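PDB 3T7K: regulator of Ty1 transposition protein 107 from Saccharomyces cerevisiae, which binds the phosphorylated tail of histone H2A through its C-terminal tandem BRCT repeats during DNA damage repair. Local coordinates for residues Glu137-Arg142 and Leu239-Thr244; Ile144-Asp149 and Val199-Lys204. All coordinates share one frame; numbering follows the deposited sequence.

Interaction 1. Residues Glu137-Arg142 and Leu239-Thr244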
loop_
_atom_site.group_PDB
_atom_site.type_symbol
_atom_site.label_atom_id
_atom_site.label_comp_id
_atom_site.label_asym_id
_atom_site.label_seq_id
_atom_site.Cartn_x
_atom_site.Cartn_y
_atom_site.Cartn_z
ATOM N N GLU C 137 0.874 13.985 13.127
ATOM C CA GLU C 137 2.205 13.441 13.171
ATOM C C GLU C 137 3.208 14.513 12.764
ATOM O O GLU C 137 4.237 14.688 13.424
ATOM C CB GLU C 137 2.296 12.223 12.254
ATOM C CG GLU C 137 3.693 11.774 12.005
ATOM C CD GLU C 137 3.770 10.610 11.051
ATOM O OE1 GLU C 137 2.751 10.273 10.396
ATOM O OE2 GLU C 137 4.869 10.036 10.970
ATOM N N ARG C 138 2.907 15.227 11.678
ATOM C CA ARG C 138 3.684 16.397 11.267
ATOM C C ARG C 138 3.807 17.451 12.356
ATOM O O ARG C 138 4.788 18.199 12.387
ATOM C CB ARG C 138 3.025 17.105 10.080
ATOM C CG ARG C 138 3.277 16.485 8.768
ATOM C CD ARG C 138 3.036 17.460 7.621
ATOM N NE ARG C 138 1.628 17.740 7.332
ATOM C CZ ARG C 138 0.763 16.863 6.840
ATOM N NH1 ARG C 138 1.131 15.603 6.614
ATOM N NH2 ARG C 138 -0.482 17.242 6.579
ATOM N N ALA C 139 2.788 17.562 13.203
ATOM C CA ALA C 139 2.737 18.629 14.201
ATOM C C ALA C 139 3.371 18.213 15.515
ATOM O O ALA C 139 3.357 18.971 16.488
ATOM C CB ALA C 139 1.294 19.063 14.442
ATOM N N ASN C 140 3.907 16.997 15.550
ATOM C CA ASN C 140 4.457 16.449 16.780
ATOM C C ASN C 140 3.435 16.369 17.890
ATOM O O ASN C 140 3.754 16.592 19.051
ATOM C CB ASN C 140 5.657 17.265 17.242
ATOM C CG ASN C 140 6.891 16.956 16.440
ATOM O OD1 ASN C 140 7.149 15.798 16.108
ATOM N ND2 ASN C 140 7.655 17.983 16.112
ATOM N N ILE C 141 2.199 16.057 17.515
ATOM C CA ILE C 141 1.161 15.729 18.460
ATOM C C ILE C 141 0.961 14.213 18.342
ATOM O O ILE C 141 0.340 13.735 17.393
ATOM C CB ILE C 141 -0.153 16.458 18.132
ATOM C CG1 ILE C 141 0.044 17.982 18.063
ATOM C CG2 ILE C 141 -1.229 16.105 19.141
ATOM C CD1 ILE C 141 0.480 18.609 19.336
ATOM N N ARG C 142 1.498 13.459 19.297
ATOM C CA ARG C 142 1.483 12.002 19.202
ATOM C C ARG C 142 0.549 11.350 20.222
ATOM O O ARG C 142 -0.264 10.498 19.866
ATOM C CB ARG C 142 2.910 11.444 19.323
ATOM C CG ARG C 142 3.007 9.931 19.119
ATOM C CD ARG C 142 4.451 9.476 18.943
ATOM N NE ARG C 142 5.022 9.952 17.687
ATOM N NH1 ARG C 142 6.946 8.703 17.882
ATOM N NH2 ARG C 142 6.637 10.059 16.054
ATOM N N LEU C 239 -5.423 20.190 6.565
ATOM C CA LEU C 239 -4.286 19.271 6.663
ATOM C C LEU C 239 -3.014 19.976 7.149
ATOM O O LEU C 239 -1.905 19.691 6.691
ATOM C CB LEU C 239 -4.043 18.546 5.339
ATOM C CG LEU C 239 -5.111 17.485 5.072
ATOM C CD1 LEU C 239 -4.774 16.650 3.832
ATOM C CD2 LEU C 239 -5.236 16.602 6.285
ATOM N N ASN C 240 -3.183 20.893 8.098
ATOM C CA ASN C 240 -2.045 21.568 8.697
ATOM C C ASN C 240 -2.389 22.037 10.112
ATOM O O ASN C 240 -3.461 22.601 10.340
ATOM C CB ASN C 240 -1.647 22.767 7.852
ATOM C CG ASN C 240 -0.463 23.518 8.432
ATOM O OD1 ASN C 240 0.616 22.951 8.597
ATOM N ND2 ASN C 240 -0.655 24.804 8.730
ATOM N N VAL C 241 -1.507 21.772 11.066
ATOM C CA VAL C 241 -1.662 22.372 12.387
ATOM C C VAL C 241 -0.992 23.732 12.373
ATOM O O VAL C 241 0.222 23.832 12.217
ATOM C CB VAL C 241 -1.033 21.512 13.488
ATOM C CG1 VAL C 241 -0.918 22.313 14.773
ATOM C CG2 VAL C 241 -1.873 20.271 13.708
ATOM N N ASP C 242 -1.778 24.789 12.513
ATOM C CA ASP C 242 -1.200 26.125 12.554
ATOM C C ASP C 242 -1.022 26.553 14.009
ATOM O O ASP C 242 -1.993 26.854 14.696
ATOM C CB ASP C 242 -2.104 27.106 11.820
ATOM C CG ASP C 242 -1.627 28.535 11.931
ATOM O OD1 ASP C 242 -0.405 28.757 12.146
ATOM O OD2 ASP C 242 -2.486 29.435 11.804
ATOM N N PHE C 243 0.222 26.567 14.473
ATOM C CA PHE C 243 0.508 26.836 15.872
ATOM C C PHE C 243 0.501 28.322 16.200
ATOM O O PHE C 243 0.609 28.698 17.365
ATOM C CB PHE C 243 1.835 26.206 16.288
ATOM C CG PHE C 243 1.730 24.736 16.621
ATOM C CD1 PHE C 243 1.006 24.313 17.725
ATOM C CD2 PHE C 243 2.365 23.783 15.832
ATOM C CE1 PHE C 243 0.914 22.964 18.043
ATOM C CE2 PHE C 243 2.284 22.432 16.138
ATOM C CZ PHE C 243 1.562 22.021 17.252
ATOM N N THR C 244 0.369 29.163 15.178
ATOM C CA THR C 244 0.331 30.604 15.396
ATOM C C THR C 244 -1.116 31.062 15.539
ATOM O O THR C 244 -1.377 32.220 15.836
ATOM C CB THR C 244 0.994 31.401 14.249
ATOM O OG1 THR C 244 0.176 31.321 13.077
ATOM C CG2 THR C 244 2.387 30.872 13.936
HETATM O O HOH W 1 1.317 20.343 7.474
#
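Arg138 reaches from the end of helix 135-138 to the backbone of Leu239, its NH2 giving a hydrogen bond of 2.8 Å to Leu239 O. The carbonyl oxygen lies in the guanidinium plane, while seen from the carbonyl the donor sits well above the peptide plane. A bend at chi3 (-74°) turns NE out of line with the CB-CG-CD run, and the edge holding NE and NH2 meets the loop. On that same edge NE gives its hydrogen to water 1, 2.6 Å away, and the water passes a hydrogen on to Asn240 OD1. NH1 is held by Thr133 OG1, so each guanidinium nitrogen has a partner and the group's rotation is fixed. An alanine in place of Arg138 would probably leave Leu239 O without its charged donor and the water without its NE partner, weakening the tie between the two turns.

Beyond the polar end the contact turns apolar. Ala139 CB presses on Val241, tightly at 3.5 Å from CG2, and approaches CE2 of Phe243 at 3.9 Å. Val241 CG1, anti to its own backbone N (chi1 166°), stands 3.4 Å above the Phe243 ring, over its centre, a CH-pi contact within segment 239-244. The ring turns its edge to the other segment: Ala139 O lies near the ring plane, 3.6 Å from CZ, and Ile141 CD1 meets the same atom at 4.1 Å. The directional part of the contact thus rests on a charged donor at the carbonyl just past a helix end and on the bridging water, which together probably set how the two turns lie against each other, while the apolar patch adds contact without direction.

Interaction 2. Residues Ile144-Asp149 and Val199-Lys204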
loop_
_atom_site.group_PDB
_atom_site.type_symbol
_atom_site.label_atom_id
_atom_site.label_comp_id
_atom_site.label_asym_id
_atom_site.label_seq_id
_atom_site.Cartn_x
_atom_site.Cartn_y
_atom_site.Cartn_z
ATOM N N ILE C 144 -2.291 12.195 23.233
ATOM C CA ILE C 144 -3.127 13.242 23.785
ATOM C C ILE C 144 -4.047 12.701 24.857
ATOM O O ILE C 144 -4.231 11.493 24.996
ATOM C CB ILE C 144 -4.019 13.876 22.715
ATOM C CG1 ILE C 144 -4.958 12.813 22.146
ATOM C CG2 ILE C 144 -3.181 14.511 21.629
ATOM C CD1 ILE C 144 -6.166 13.380 21.452
ATOM N N ASN C 145 -4.646 13.627 25.591
ATOM C CA ASN C 145 -5.647 13.316 26.573
ATOM C C ASN C 145 -6.928 13.945 26.109
ATOM O O ASN C 145 -6.937 15.101 25.695
ATOM C CB ASN C 145 -5.254 13.916 27.937
ATOM C CG ASN C 145 -3.904 13.449 28.398
ATOM O OD1 ASN C 145 -3.793 12.490 29.165
ATOM N ND2 ASN C 145 -2.861 14.099 27.915
ATOM N N LEU C 146 -8.014 13.195 26.218
ATOM C CA LEU C 146 -9.303 13.624 25.726
ATOM C C LEU C 146 -10.289 13.460 26.865
ATOM O O LEU C 146 -10.322 12.410 27.499
ATOM C CB LEU C 146 -9.698 12.728 24.541
ATOM C CG LEU C 146 -10.974 13.009 23.751
ATOM C CD1 LEU C 146 -10.883 14.346 23.060
ATOM C CD2 LEU C 146 -11.203 11.903 22.725
ATOM N N VAL C 147 -11.080 14.494 27.135
ATOM C CA VAL C 147 -12.087 14.405 28.168
ATOM C C VAL C 147 -13.200 13.481 27.716
ATOM O O VAL C 147 -13.581 13.466 26.536
ATOM C CB VAL C 147 -12.670 15.782 28.543
ATOM C CG1 VAL C 147 -11.615 16.632 29.208
ATOM C CG2 VAL C 147 -13.247 16.478 27.314
ATOM N N ASN C 148 -13.704 12.703 28.667
ATOM C CA ASN C 148 -14.699 11.675 28.395
ATOM C C ASN C 148 -16.016 12.239 27.898
ATOM O O ASN C 148 -16.784 11.532 27.256
ATOM C CB ASN C 148 -14.951 10.824 29.646
ATOM C CG ASN C 148 -15.532 9.461 29.315
ATOM O OD1 ASN C 148 -15.833 9.172 28.161
ATOM N ND2 ASN C 148 -15.693 8.616 30.330
ATOM N N ASP C 149 -16.279 13.506 28.193
ATOM C CA ASP C 149 -17.550 14.120 27.815
ATOM C C ASP C 149 -17.479 14.897 26.505
ATOM O O ASP C 149 -18.249 15.835 26.288
ATOM C CB ASP C 149 -18.074 15.032 28.934
ATOM C CG ASP C 149 -17.266 16.308 29.080
ATOM O OD1 ASP C 149 -17.604 17.125 29.968
ATOM O OD2 ASP C 149 -16.289 16.496 28.321
ATOM N N VAL C 199 -0.813 17.542 26.007
ATOM C CA VAL C 199 -1.812 17.974 25.054
ATOM C C VAL C 199 -3.134 17.429 25.513
ATOM O O VAL C 199 -3.272 16.228 25.749
ATOM C CB VAL C 199 -1.530 17.443 23.613
ATOM C CG1 VAL C 199 -2.487 18.082 22.641
ATOM C CG2 VAL C 199 -0.113 17.762 23.211
ATOM N N LEU C 200 -4.116 18.308 25.642
ATOM C CA LEU C 200 -5.422 17.903 26.128
ATOM C C LEU C 200 -6.497 18.519 25.262
ATOM O O LEU C 200 -6.378 19.671 24.840
ATOM C CB LEU C 200 -5.623 18.338 27.586
ATOM C CG LEU C 200 -4.581 17.893 28.628
ATOM C CD1 LEU C 200 -3.397 18.873 28.708
ATOM C CD2 LEU C 200 -5.220 17.776 29.996
ATOM N N ILE C 201 -7.551 17.751 25.009
ATOM C CA ILE C 201 -8.670 18.239 24.239
ATOM C C ILE C 201 -9.784 18.301 25.240
ATOM O O ILE C 201 -10.051 17.322 25.928
ATOM C CB ILE C 201 -9.065 17.262 23.124
ATOM C CG1 ILE C 201 -7.920 17.124 22.122
ATOM C CG2 ILE C 201 -10.319 17.750 22.424
ATOM C CD1 ILE C 201 -8.184 16.086 21.014
ATOM N N VAL C 202 -10.415 19.459 25.353
ATOM C CA VAL C 202 -11.375 19.660 26.416
ATOM C C VAL C 202 -12.650 20.280 25.896
ATOM O O VAL C 202 -12.708 20.738 24.756
ATOM C CB VAL C 202 -10.787 20.539 27.560
ATOM C CG1 VAL C 202 -9.593 19.842 28.197
ATOM C CG2 VAL C 202 -10.407 21.911 27.046
ATOM N N THR C 203 -13.665 20.274 26.753
ATOM C CA THR C 203 -14.975 20.841 26.471
ATOM C C THR C 203 -15.231 22.127 27.272
ATOM O O THR C 203 -15.702 23.122 26.722
ATOM C CB THR C 203 -16.087 19.829 26.828
ATOM O OG1 THR C 203 -16.011 18.695 25.950
ATOM C CG2 THR C 203 -17.458 20.476 26.715
ATOM N N LYS C 204 -14.906 22.109 28.564
ATOM C CA LYS C 204 -15.313 23.189 29.468
ATOM C C LYS C 204 -14.152 24.006 30.035
ATOM O O LYS C 204 -13.053 23.488 30.234
ATOM C CB LYS C 204 -16.113 22.624 30.646
ATOM C CG LYS C 204 -17.353 21.838 30.274
ATOM C CD LYS C 204 -17.916 21.124 31.506
ATOM C CE LYS C 204 -18.056 22.085 32.676
ATOM N NZ LYS C 204 -18.478 21.414 33.940
#
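Val199 O is gripped twice by one residue, Asn145: the backbone N donates at 2.9 Å and the side-chain ND2 at 3.1 Å. The ND2 bond is nearly straight (170°) and keeps the oxygen in the amide plane, although the donor stands above the plane of the Val199 carbonyl. Asn145 CG lies anti to the carbonyl carbon, beside the backbone N (chi1 -56°), and from there ND2 reaches the oxygen that the backbone N-H also holds. The far end of the amide is held too, OD1 by Asn170 ND2 on strand 168-172, and ND2 also reaches Ile183 O, so this buried group is pinned by three parts of the chain.

From there the parallel ladder continues. Ile201 N donates to Asn145 O at 2.8 Å, and Val147 N to Ile201 O at 3.2 Å. On the face carrying Leu146 and Ile201, Leu146 CD1 pushes against Ile201 CB at 3.4 Å, while Ile144 CD1 meets Ile201 CD1 equally closely. Leu161 of helix 154-163 packs on both isoleucines, and Ile157 on Leu146. Past the strands, Thr203 OG1 hydrogen-bonds Asp149 OD2 at 3.2 Å, approaching from above the carboxylate plane and linking the two loops at the strand ends.

Strands 143-147 and 198-201 are neighbours within the four parallel strands, in the order 2-1-3-4, of a sheet that strand 249-253 extends antiparallel. With helix 154-163 packed on the face of Leu146 and Ile201, this is the core of a BRCT repeat, here the second of the tandem pair.

Overall arrangement
Both contacts belong to the same BRCT repeat, their centres about 17 Å apart. In sequence, both segments of interaction 2 fall between those of interaction 1: helix 135-138 leads into strand 143-147, strand 198-201 follows much later, and 239-244 comes after helix 229-237, before strand 249-253. Interaction 2 joins two strands inside the sheet, whereas interaction 1 ties the turn leading into the first strand of this repeat to the loop after helix 229-237, its last. They meet where Ile141 CD1 packs on Val199 CG2 at 4.0 Å. Sheet core and entry-to-exit tie together probably hold the second repeat as one compact unit.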